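PDB 1L8W: VlsE1 from Borreliella burgdorferi, which is a variable surface lipoprotein antigen whose antigenic variation probably helps the spirochaete evade the host immune response. Local coordinates for residues A[141-146]-A[287-292]; A[150-155]-A[281-286]; A[245-250]-A[264-269]. One frame throughout, in Å; residues are numbered along the deposited sequence.

Interaction 1 of 3, residues A[141-146]-A[287-292]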
ATOM      1  N   VAL A 141      -0.310 -15.301   7.239  1.00 26.35           N
ATOM      2  CA  VAL A 141      -1.484 -16.132   6.996  1.00 26.64           C
ATOM      3  C   VAL A 141      -1.860 -16.925   8.244  1.00 28.29           C
ATOM      4  O   VAL A 141      -1.033 -17.662   8.775  1.00 28.52           O
ATOM      5  CB  VAL A 141      -1.216 -17.148   5.866  1.00 26.53           C
ATOM      6  CG1 VAL A 141      -2.431 -18.064   5.684  1.00 25.20           C
ATOM      7  CG2 VAL A 141      -0.871 -16.407   4.576  1.00 24.12           C
ATOM      8  N   VAL A 142      -3.103 -16.783   8.702  1.00 30.24           N
ATOM      9  CA  VAL A 142      -3.570 -17.511   9.886  1.00 30.36           C
ATOM     10  C   VAL A 142      -4.731 -18.456   9.577  1.00 32.53           C
ATOM     11  O   VAL A 142      -5.639 -18.120   8.813  1.00 31.38           O
ATOM     12  CB  VAL A 142      -4.011 -16.543  11.017  1.00 28.72           C
ATOM     13  CG1 VAL A 142      -2.833 -15.689  11.450  1.00 31.14           C
ATOM     14  CG2 VAL A 142      -5.148 -15.664  10.553  1.00 26.19           C
ATOM     15  N   ALA A 143      -4.687 -19.643  10.177  1.00 34.38           N
ATOM     16  CA  ALA A 143      -5.717 -20.657   9.991  1.00 36.92           C
ATOM     17  C   ALA A 143      -6.466 -20.911  11.300  1.00 39.90           C
ATOM     18  O   ALA A 143      -7.581 -21.436  11.293  1.00 38.70           O
ATOM     19  CB  ALA A 143      -5.088 -21.944   9.495  1.00 37.51           C
ATOM     20  N   ASP A 144      -5.837 -20.546  12.419  1.00 41.87           N
ATOM     21  CA  ASP A 144      -6.434 -20.703  13.744  1.00 43.79           C
ATOM     22  C   ASP A 144      -7.417 -19.568  14.013  1.00 43.64           C
ATOM     23  O   ASP A 144      -7.058 -18.394  13.946  1.00 42.26           O
ATOM     24  CB  ASP A 144      -5.362 -20.695  14.839  1.00 46.34           C
ATOM     25  CG  ASP A 144      -4.532 -21.959  14.857  1.00 51.01           C
ATOM     26  OD1 ASP A 144      -5.127 -23.061  14.794  1.00 52.51           O
ATOM     27  OD2 ASP A 144      -3.286 -21.853  14.949  1.00 52.06           O
ATOM     28  N   ALA A 145      -8.652 -19.930  14.334  1.00 44.56           N
ATOM     29  CA  ALA A 145      -9.705 -18.958  14.608  1.00 45.35           C
ATOM     30  C   ALA A 145      -9.300 -17.860  15.591  1.00 45.58           C
ATOM     31  O   ALA A 145      -9.843 -16.755  15.552  1.00 47.01           O
ATOM     32  CB  ALA A 145     -10.943 -19.680  15.119  1.00 46.51           C
ATOM     33  N   ASP A 146      -8.352 -18.156  16.472  1.00 46.30           N
ATOM     34  CA  ASP A 146      -7.911 -17.167  17.449  1.00 45.79           C
ATOM     35  C   ASP A 146      -6.851 -16.214  16.905  1.00 45.29           C
ATOM     36  O   ASP A 146      -6.773 -15.059  17.329  1.00 45.38           O
ATOM     37  CB  ASP A 146      -7.382 -17.861  18.706  1.00 48.30           C
ATOM     38  CG  ASP A 146      -8.462 -18.630  19.445  1.00 51.85           C
ATOM     39  OD1 ASP A 146      -9.573 -18.078  19.624  1.00 51.40           O
ATOM     40  OD2 ASP A 146      -8.199 -19.783  19.856  1.00 52.29           O
ATOM     41  N   PHE A 287      -4.037 -12.449   6.897  1.00 21.95           N
ATOM     42  CA  PHE A 287      -4.972 -13.108   5.991  1.00 22.64           C
ATOM     43  C   PHE A 287      -5.410 -14.457   6.544  1.00 23.95           C
ATOM     44  O   PHE A 287      -4.580 -15.311   6.879  1.00 27.31           O
ATOM     45  CB  PHE A 287      -4.315 -13.246   4.622  1.00 20.12           C
ATOM     46  CG  PHE A 287      -3.874 -11.929   4.051  1.00 19.38           C
ATOM     47  CD1 PHE A 287      -4.776 -11.114   3.371  1.00 18.49           C
ATOM     48  CD2 PHE A 287      -2.583 -11.464   4.271  1.00 15.80           C
ATOM     49  CE1 PHE A 287      -4.402  -9.851   2.925  1.00 17.73           C
ATOM     50  CE2 PHE A 287      -2.196 -10.197   3.828  1.00 16.02           C
ATOM     51  CZ  PHE A 287      -3.107  -9.388   3.157  1.00 16.43           C
ATOM     52  N   ALA A 288      -6.724 -14.640   6.645  1.00 23.47           N
ATOM     53  CA  ALA A 288      -7.281 -15.864   7.204  1.00 26.66           C
ATOM     54  C   ALA A 288      -7.835 -16.894   6.211  1.00 26.09           C
ATOM     55  O   ALA A 288      -8.439 -16.553   5.188  1.00 24.92           O
ATOM     56  CB  ALA A 288      -8.351 -15.496   8.226  1.00 28.34           C
ATOM     57  N   VAL A 289      -7.622 -18.163   6.541  1.00 26.73           N
ATOM     58  CA  VAL A 289      -8.087 -19.277   5.725  1.00 28.29           C
ATOM     59  C   VAL A 289      -8.723 -20.335   6.645  1.00 31.61           C
ATOM     60  O   VAL A 289      -8.525 -20.305   7.868  1.00 28.13           O
ATOM     61  CB  VAL A 289      -6.911 -19.928   4.953  1.00 28.14           C
ATOM     62  CG1 VAL A 289      -6.271 -18.919   4.006  1.00 25.78           C
ATOM     63  CG2 VAL A 289      -5.875 -20.457   5.937  1.00 27.02           C
ATOM     64  N   LYS A 290      -9.492 -21.251   6.052  1.00 34.36           N
ATOM     65  CA  LYS A 290     -10.141 -22.335   6.795  1.00 38.40           C
ATOM     66  C   LYS A 290      -9.043 -23.306   7.217  1.00 41.21           C
ATOM     67  O   LYS A 290      -7.960 -23.303   6.631  1.00 42.14           O
ATOM     68  CB  LYS A 290     -11.133 -23.092   5.899  1.00 38.22           C
ATOM     69  CG  LYS A 290     -12.170 -22.219   5.209  1.00 39.03           C
ATOM     70  CD  LYS A 290     -12.935 -22.964   4.102  1.00 39.33           C
ATOM     71  CE  LYS A 290     -13.880 -24.043   4.630  1.00 38.77           C
ATOM     72  NZ  LYS A 290     -13.207 -25.309   5.052  1.00 36.77           N
ATOM     73  N   ASP A 291      -9.308 -24.131   8.226  1.00 44.43           N
ATOM     74  CA  ASP A 291      -8.313 -25.109   8.657  1.00 46.38           C
ATOM     75  C   ASP A 291      -8.183 -26.148   7.548  1.00 47.47           C
ATOM     76  O   ASP A 291      -9.169 -26.500   6.894  1.00 46.72           O
ATOM     77  CB  ASP A 291      -8.728 -25.778   9.970  1.00 48.98           C
ATOM     78  CG  ASP A 291     -10.202 -25.625  10.263  1.00 50.87           C
ATOM     79  OD1 ASP A 291     -11.032 -26.001   9.404  1.00 50.72           O
ATOM     80  OD2 ASP A 291     -10.527 -25.128  11.362  1.00 52.99           O
ATOM     81  N   GLY A 292      -6.964 -26.632   7.331  1.00 48.17           N
ATOM     82  CA  GLY A 292      -6.744 -27.596   6.271  1.00 46.94           C
ATOM     83  C   GLY A 292      -6.582 -26.856   4.955  1.00 45.93           C
ATOM     84  O   GLY A 292      -6.615 -27.453   3.880  1.00 45.59           O
TER
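Val289 lays its CG2 methyl against the CB of Ala143 at 3.9 Å and, a little less closely, against Val141 CG1 at 4.2 Å, bringing three small apolar groups together on one side of the paired chains. With CG1 anti to the carbonyl carbon (chi1 -61°), CG2 is left between the backbone N and the carbonyl carbon, facing Ala143 and Val141. On the other side Val142 CG2 meets the CB of Ala288 at 4.0 Å. Between these two layers runs a short parallel pairing in which Val141 lies beside Phe287 and Val142 beside Ala288. Val142 uses both of its backbone polar groups: its N donates to Phe287 O at 2.8 Å, and its O accepts from Val289 N at 3.0 Å, so that it bonds to the residues flanking Ala288. CA-H...O contacts supplement the ladder, among them Val141 CA to Phe287 O at 3.2 Å and Ala288 CA to Val142 O, also at 3.2 Å.

The benzyl group of Phe287 leaves the strands and leads away from Val141. Helix 294-333 covers this face, where Ile301 touches both Val141 and Phe287, and Ala305 adds to the packing on the ring-bearing residue. The opposite face meets loops instead, through Ala147 beside Val142 and Ala197 beside Ala288. Past Ala143 the two chains part. Two strands bonded in register around one central residue, with a helix over their apolar face, make a minimal parallel beta ladder, here set in the predominantly helical fold of VlsE.

Interaction 2 of 3, residues A[150-155]-A[281-286]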
ATOM      1  N   VAL A 150      -8.568  -7.923  13.631  1.00 32.52           N
ATOM      2  CA  VAL A 150      -8.929  -6.746  12.862  1.00 31.10           C
ATOM      3  C   VAL A 150      -7.608  -6.014  12.701  1.00 30.70           C
ATOM      4  O   VAL A 150      -6.818  -5.962  13.641  1.00 31.97           O
ATOM      5  CB  VAL A 150      -9.890  -5.808  13.636  1.00 30.88           C
ATOM      6  CG1 VAL A 150     -10.152  -4.556  12.812  1.00 30.68           C
ATOM      7  CG2 VAL A 150     -11.200  -6.523  13.948  1.00 29.55           C
ATOM      8  N   ALA A 151      -7.353  -5.468  11.519  1.00 29.17           N
ATOM      9  CA  ALA A 151      -6.114  -4.735  11.302  1.00 29.11           C
ATOM     10  C   ALA A 151      -6.155  -3.483  12.162  1.00 27.59           C
ATOM     11  O   ALA A 151      -7.228  -2.960  12.442  1.00 27.56           O
ATOM     12  CB  ALA A 151      -5.971  -4.355   9.833  1.00 29.22           C
ATOM     13  N   ASP A 152      -4.987  -3.015  12.583  1.00 27.86           N
ATOM     14  CA  ASP A 152      -4.898  -1.811  13.402  1.00 27.74           C
ATOM     15  C   ASP A 152      -5.330  -0.640  12.530  1.00 27.93           C
ATOM     16  O   ASP A 152      -4.683  -0.332  11.528  1.00 29.63           O
ATOM     17  CB  ASP A 152      -3.458  -1.619  13.894  1.00 27.59           C
ATOM     18  CG  ASP A 152      -3.316  -0.451  14.857  1.00 27.36           C
ATOM     19  OD1 ASP A 152      -3.292   0.716  14.409  1.00 28.06           O
ATOM     20  OD2 ASP A 152      -3.236  -0.709  16.071  1.00 30.27           O
ATOM     21  N   LYS A 153      -6.425   0.010  12.907  1.00 28.26           N
ATOM     22  CA  LYS A 153      -6.943   1.121  12.122  1.00 27.90           C
ATOM     23  C   LYS A 153      -6.035   2.341  12.047  1.00 27.43           C
ATOM     24  O   LYS A 153      -6.006   3.025  11.024  1.00 26.55           O
ATOM     25  CB  LYS A 153      -8.335   1.519  12.629  1.00 30.61           C
ATOM     26  CG  LYS A 153      -8.514   1.404  14.125  1.00 36.27           C
ATOM     27  CD  LYS A 153      -9.849   1.978  14.571  1.00 39.09           C
ATOM     28  CE  LYS A 153      -9.936   3.461  14.239  1.00 40.70           C
ATOM     29  NZ  LYS A 153     -11.216   4.085  14.688  1.00 44.64           N
ATOM     30  N   ALA A 154      -5.293   2.620  13.116  1.00 26.36           N
ATOM     31  CA  ALA A 154      -4.392   3.768  13.121  1.00 25.98           C
ATOM     32  C   ALA A 154      -3.230   3.545  12.150  1.00 25.49           C
ATOM     33  O   ALA A 154      -2.713   4.494  11.561  1.00 28.25           O
ATOM     34  CB  ALA A 154      -3.858   4.020  14.531  1.00 25.64           C
ATOM     35  N   SER A 155      -2.811   2.293  11.998  1.00 23.52           N
ATOM     36  CA  SER A 155      -1.727   1.958  11.074  1.00 21.76           C
ATOM     37  C   SER A 155      -2.258   2.027   9.639  1.00 21.42           C
ATOM     38  O   SER A 155      -1.609   2.586   8.752  1.00 20.23           O
ATOM     39  CB  SER A 155      -1.199   0.546  11.358  1.00 21.26           C
ATOM     40  OG  SER A 155      -0.180   0.180  10.449  1.00 17.26           O
HETATM   41  N   MSE A 281       0.739  -4.201   4.667  1.00 19.92           N
HETATM   42  CA  MSE A 281       1.692  -3.248   5.229  1.00 20.54           C
HETATM   43  C   MSE A 281       1.372  -2.859   6.671  1.00 19.39           C
HETATM   44  O   MSE A 281       2.277  -2.540   7.446  1.00 18.46           O
HETATM   45  CB  MSE A 281       1.728  -1.949   4.409  1.00 20.81           C
HETATM   46  CG  MSE A 281       2.163  -2.062   2.969  1.00 27.62           C
HETATM   47 SE   MSE A 281       2.178  -0.294   2.108  1.00 35.37          SE
HETATM   48  CE  MSE A 281       4.038   0.073   2.184  1.00 35.08           C
ATOM     49  N   ALA A 282       0.091  -2.866   7.026  1.00 17.89           N
ATOM     50  CA  ALA A 282      -0.309  -2.446   8.358  1.00 17.78           C
ATOM     51  C   ALA A 282      -0.145  -3.449   9.497  1.00 17.07           C
ATOM     52  O   ALA A 282      -0.176  -4.660   9.304  1.00 19.35           O
ATOM     53  CB  ALA A 282      -1.745  -1.940   8.324  1.00 16.20           C
ATOM     54  N   LYS A 283       0.035  -2.903  10.692  1.00 17.33           N
ATOM     55  CA  LYS A 283       0.167  -3.676  11.917  1.00 19.05           C
ATOM     56  C   LYS A 283      -1.120  -4.472  12.159  1.00 19.83           C
ATOM     57  O   LYS A 283      -2.218  -3.952  11.962  1.00 19.06           O
ATOM     58  CB  LYS A 283       0.404  -2.720  13.087  1.00 21.49           C
ATOM     59  CG  LYS A 283       0.041  -3.278  14.454  1.00 24.23           C
ATOM     60  CD  LYS A 283      -0.030  -2.166  15.487  1.00 29.77           C
ATOM     61  CE  LYS A 283       1.131  -2.229  16.461  1.00 32.08           C
ATOM     62  NZ  LYS A 283       1.040  -3.416  17.350  1.00 31.28           N
ATOM     63  N   ASP A 284      -0.964  -5.721  12.596  1.00 20.95           N
ATOM     64  CA  ASP A 284      -2.068  -6.637  12.877  1.00 22.59           C
ATOM     65  C   ASP A 284      -2.865  -7.057  11.645  1.00 23.86           C
ATOM     66  O   ASP A 284      -3.890  -7.733  11.767  1.00 25.40           O
ATOM     67  CB  ASP A 284      -3.035  -6.049  13.910  1.00 25.90           C
ATOM     68  CG  ASP A 284      -2.403  -5.893  15.288  1.00 28.48           C
ATOM     69  OD1 ASP A 284      -1.551  -6.734  15.660  1.00 27.45           O
ATOM     70  OD2 ASP A 284      -2.778  -4.934  16.000  1.00 25.61           O
ATOM     71  N   GLY A 285      -2.406  -6.656  10.462  1.00 22.38           N
ATOM     72  CA  GLY A 285      -3.110  -7.033   9.250  1.00 21.85           C
ATOM     73  C   GLY A 285      -2.685  -8.419   8.816  1.00 20.85           C
ATOM     74  O   GLY A 285      -1.534  -8.617   8.447  1.00 22.41           O
ATOM     75  N   LYS A 286      -3.602  -9.380   8.858  1.00 21.78           N
ATOM     76  CA  LYS A 286      -3.291 -10.756   8.474  1.00 22.26           C
ATOM     77  C   LYS A 286      -4.369 -11.351   7.568  1.00 21.31           C
ATOM     78  O   LYS A 286      -5.477 -10.837   7.490  1.00 20.52           O
ATOM     79  CB  LYS A 286      -3.156 -11.621   9.725  1.00 24.00           C
ATOM     80  CG  LYS A 286      -2.215 -11.045  10.760  1.00 27.70           C
ATOM     81  CD  LYS A 286      -2.286 -11.833  12.056  1.00 29.60           C
ATOM     82  CE  LYS A 286      -1.298 -11.300  13.084  1.00 29.83           C
ATOM     83  NZ  LYS A 286      -1.378 -12.080  14.349  1.00 33.47           N
TER
HETATM   84  O   HOH W   1      -5.672  -4.467  15.597  1.00 37.78           O
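Ser155 and Lys283 meet through the serine hydroxyl: OG, anti to its own backbone N (chi1 178°), accepts from Lys283 N at 3.1 Å. The same oxygen is also hydrogen-bonded to Ala131 O, so this buried polar atom is engaged by two backbone groups; it also rests 3.4 Å from the CB of Ala282. Asp152 likewise has CG anti to its N (chi1 -175°). From there OD1 uses its anti lone pair to accept Ser155 N at 2.9 Å, while OD2 faces the aliphatic part of Lys283, 3.6 Å from CD. The two side chains cross obliquely; bends at chi3 and chi4 carry the lysine NZ off, leaving it 5.2 Å from Asp152 OD2, beyond salt-bridge range.

The backbones join where Asp152 N donates to Lys283 O at 3.0 Å. Asp284, with positive phi, brings its carboxylate within 4.3 Å of Asp152 by their OD2 atoms, a proximity that could raise the proton affinity of either. A water donates to both Asp284 OD2 and Val150 O. Lys59 NZ bonds the carbonyls of Ala282 and Gly285. The arrangement combines an Asp N-cap, starting helix 153-170, with a type II beta turn, Ala282 to Gly285, following helix 269-281.

Interaction 3 of 3, residues A[245-250]-A[264-269]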
ATOM      1  N   LYS A 245     -16.822  -0.274   1.424  1.00 28.78           N
ATOM      2  CA  LYS A 245     -16.986   0.509   0.199  1.00 28.48           C
ATOM      3  C   LYS A 245     -15.690   1.158  -0.298  1.00 28.66           C
ATOM      4  O   LYS A 245     -15.669   1.792  -1.362  1.00 28.89           O
ATOM      5  CB  LYS A 245     -18.066   1.583   0.393  1.00 32.39           C
ATOM      6  CG  LYS A 245     -19.502   1.031   0.475  1.00 35.32           C
ATOM      7  CD  LYS A 245     -20.523   2.142   0.678  1.00 37.08           C
ATOM      8  CE  LYS A 245     -21.953   1.607   0.684  1.00 39.75           C
ATOM      9  NZ  LYS A 245     -22.348   1.018  -0.627  1.00 42.49           N
ATOM     10  N   ASN A 246     -14.613   1.013   0.473  1.00 26.23           N
ATOM     11  CA  ASN A 246     -13.319   1.561   0.083  1.00 24.85           C
ATOM     12  C   ASN A 246     -12.219   0.629   0.592  1.00 23.66           C
ATOM     13  O   ASN A 246     -12.417  -0.095   1.564  1.00 25.28           O
ATOM     14  CB  ASN A 246     -13.154   2.985   0.637  1.00 26.20           C
ATOM     15  CG  ASN A 246     -13.149   3.031   2.159  1.00 28.37           C
ATOM     16  OD1 ASN A 246     -12.189   2.603   2.801  1.00 27.21           O
ATOM     17  ND2 ASN A 246     -14.223   3.553   2.741  1.00 27.16           N
ATOM     18  N   PRO A 247     -11.044   0.624  -0.061  1.00 22.70           N
ATOM     19  CA  PRO A 247      -9.976  -0.269   0.405  1.00 20.53           C
ATOM     20  C   PRO A 247      -9.505  -0.102   1.865  1.00 20.67           C
ATOM     21  O   PRO A 247      -9.045  -1.073   2.484  1.00 18.69           O
ATOM     22  CB  PRO A 247      -8.863  -0.058  -0.632  1.00 18.50           C
ATOM     23  CG  PRO A 247      -9.135   1.284  -1.202  1.00 19.24           C
ATOM     24  CD  PRO A 247     -10.635   1.369  -1.265  1.00 21.36           C
ATOM     25  N   ILE A 248      -9.623   1.107   2.417  1.00 19.07           N
ATOM     26  CA  ILE A 248      -9.230   1.351   3.807  1.00 20.40           C
ATOM     27  C   ILE A 248     -10.184   0.621   4.762  1.00 20.09           C
ATOM     28  O   ILE A 248      -9.748  -0.055   5.695  1.00 24.26           O
ATOM     29  CB  ILE A 248      -9.215   2.875   4.133  1.00 21.91           C
ATOM     30  CG1 ILE A 248      -8.065   3.552   3.377  1.00 19.88           C
ATOM     31  CG2 ILE A 248      -9.069   3.109   5.639  1.00 16.84           C
ATOM     32  CD1 ILE A 248      -7.972   5.041   3.609  1.00 18.28           C
ATOM     33  N   ALA A 249     -11.481   0.733   4.511  1.00 19.27           N
ATOM     34  CA  ALA A 249     -12.478   0.071   5.343  1.00 19.03           C
ATOM     35  C   ALA A 249     -12.370  -1.449   5.228  1.00 19.74           C
ATOM     36  O   ALA A 249     -12.626  -2.184   6.195  1.00 20.85           O
ATOM     37  CB  ALA A 249     -13.871   0.519   4.933  1.00 18.74           C
ATOM     38  N   ALA A 250     -11.998  -1.919   4.040  1.00 18.61           N
ATOM     39  CA  ALA A 250     -11.863  -3.352   3.794  1.00 17.11           C
ATOM     40  C   ALA A 250     -10.611  -3.902   4.456  1.00 15.26           C
ATOM     41  O   ALA A 250     -10.645  -4.991   5.029  1.00 18.22           O
ATOM     42  CB  ALA A 250     -11.838  -3.639   2.274  1.00 12.96           C
ATOM     43  N   ASP A 264     -20.294  -2.698  -4.798  1.00 35.58           N
ATOM     44  CA  ASP A 264     -19.808  -2.418  -6.143  1.00 36.01           C
ATOM     45  C   ASP A 264     -18.548  -1.566  -6.111  1.00 35.09           C
ATOM     46  O   ASP A 264     -17.725  -1.643  -7.018  1.00 34.79           O
ATOM     47  CB  ASP A 264     -20.886  -1.707  -6.971  1.00 39.17           C
ATOM     48  CG  ASP A 264     -22.033  -2.628  -7.358  1.00 41.44           C
ATOM     49  OD1 ASP A 264     -21.784  -3.653  -8.027  1.00 42.41           O
ATOM     50  OD2 ASP A 264     -23.190  -2.323  -6.996  1.00 45.75           O
ATOM     51  N   GLU A 265     -18.400  -0.753  -5.067  1.00 34.65           N
ATOM     52  CA  GLU A 265     -17.225   0.102  -4.933  1.00 35.09           C
ATOM     53  C   GLU A 265     -15.962  -0.742  -4.819  1.00 35.46           C
ATOM     54  O   GLU A 265     -14.888  -0.318  -5.236  1.00 34.48           O
ATOM     55  CB  GLU A 265     -17.358   1.020  -3.716  1.00 37.08           C
ATOM     56  CG  GLU A 265     -18.415   2.109  -3.877  1.00 37.57           C
ATOM     57  CD  GLU A 265     -19.785   1.674  -3.414  1.00 37.27           C
ATOM     58  OE1 GLU A 265     -20.093   0.466  -3.517  1.00 32.97           O
ATOM     59  OE2 GLU A 265     -20.557   2.548  -2.955  1.00 38.72           O
HETATM   60  N   MSE A 266     -16.092  -1.927  -4.228  1.00 35.64           N
HETATM   61  CA  MSE A 266     -14.968  -2.846  -4.108  1.00 37.04           C
HETATM   62  C   MSE A 266     -15.100  -3.772  -5.328  1.00 37.75           C
HETATM   63  O   MSE A 266     -15.411  -3.303  -6.422  1.00 38.68           O
HETATM   64  CB  MSE A 266     -15.046  -3.638  -2.792  1.00 37.37           C
HETATM   65  CG  MSE A 266     -14.620  -2.852  -1.532  1.00 39.20           C
HETATM   66 SE   MSE A 266     -12.734  -2.253  -1.468  1.00 41.71          SE
HETATM   67  CE  MSE A 266     -12.968  -0.578  -2.385  1.00 40.05           C
ATOM     68  N   LYS A 267     -14.883  -5.070  -5.156  1.00 37.40           N
ATOM     69  CA  LYS A 267     -15.002  -6.017  -6.275  1.00 38.19           C
ATOM     70  C   LYS A 267     -14.027  -5.749  -7.425  1.00 35.29           C
ATOM     71  O   LYS A 267     -13.510  -6.680  -8.034  1.00 35.32           O
ATOM     72  CB  LYS A 267     -16.436  -6.027  -6.824  1.00 39.75           C
ATOM     73  CG  LYS A 267     -17.450  -6.714  -5.924  1.00 41.52           C
ATOM     74  CD  LYS A 267     -18.806  -6.846  -6.610  1.00 43.06           C
ATOM     75  CE  LYS A 267     -19.740  -7.732  -5.790  1.00 45.69           C
ATOM     76  NZ  LYS A 267     -21.092  -7.882  -6.401  1.00 46.67           N
ATOM     77  N   LYS A 268     -13.788  -4.477  -7.726  1.00 34.40           N
ATOM     78  CA  LYS A 268     -12.857  -4.104  -8.785  1.00 31.73           C
ATOM     79  C   LYS A 268     -11.423  -4.444  -8.370  1.00 30.32           C
ATOM     80  O   LYS A 268     -11.066  -4.362  -7.194  1.00 29.79           O
ATOM     81  CB  LYS A 268     -12.985  -2.617  -9.090  1.00 32.57           C
ATOM     82  CG  LYS A 268     -14.220  -2.275  -9.893  1.00 35.57           C
ATOM     83  CD  LYS A 268     -14.374  -0.779 -10.066  1.00 37.36           C
ATOM     84  CE  LYS A 268     -15.053  -0.158  -8.862  1.00 40.09           C
ATOM     85  NZ  LYS A 268     -14.334  -0.446  -7.597  1.00 39.99           N
ATOM     86  N   ASP A 269     -10.612  -4.812  -9.354  1.00 28.98           N
ATOM     87  CA  ASP A 269      -9.226  -5.211  -9.137  1.00 27.36           C
ATOM     88  C   ASP A 269      -8.275  -4.216  -8.485  1.00 25.17           C
ATOM     89  O   ASP A 269      -7.413  -4.613  -7.707  1.00 23.76           O
ATOM     90  CB  ASP A 269      -8.614  -5.680 -10.458  1.00 28.11           C
ATOM     91  CG  ASP A 269      -9.278  -6.936 -10.993  1.00 29.74           C
ATOM     92  OD1 ASP A 269      -9.429  -7.904 -10.216  1.00 27.07           O
ATOM     93  OD2 ASP A 269      -9.641  -6.953 -12.191  1.00 30.79           O
TER
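NZ of Lys245 is held by two groups: it hydrogen-bonds Gln263 OE1 and forms a salt bridge with Glu265 OE2, a weak bond at 3.3 Å. The two charged side chains cross each other, and the lysine methylenes join in, CD lying 3.7 Å from the same carboxylate oxygen. A turn at chi2 (89°) places the CD of Glu265 over this lysine chain, while nearer the backbone its CB presses on Lys245 O at 3.0 Å, a close approach.

Deeper in, selenomethionine Met266 curls at chi2 and chi3 to bring its end to the start of helix 247-252. SE lies 3.6 Å from Pro247 N and 4.1 Å from the CB of Ala250, and the CE methyl meets Pro247 CD at 3.2 Å, tighter than ordinary carbon contact. The proline ring and the selenomethionine chain stand at about a right angle. Gln271 of helix 269-281 touches both. The CB of Asn246 is directed away from the 264-269 segment; its OD1 accepts Ala249 N at 2.6 Å, and its ND2 reaches Glu235 O. The result is an Asn N-cap with proline in the first helical turn, the beginning of helix 247-252 packed against the loop that leads into helix 269-281.

How the interactions relate
From the N terminus, after helices 45-50, 59-80 and 106-131, the chain reaches strand 141-142, then the turn into helix 153-170, and only much later the segments that answer them. Interaction 1 closes the widest loop, with 140 residues between its segments; interaction 2 lies wholly within it, and interaction 3, spanning 13 residues, lies within both, so none cross. Interactions 1 and 2 are successive points where the 281-292 region returns to the 141-155 region, and they touch through Val142 CG1 and Lys286 CD, 3.9 Å apart. Interaction 3 stands separate, its centre about 17 Å from that of interaction 2, and connects helix 247-252 with the approach to helix 269-281.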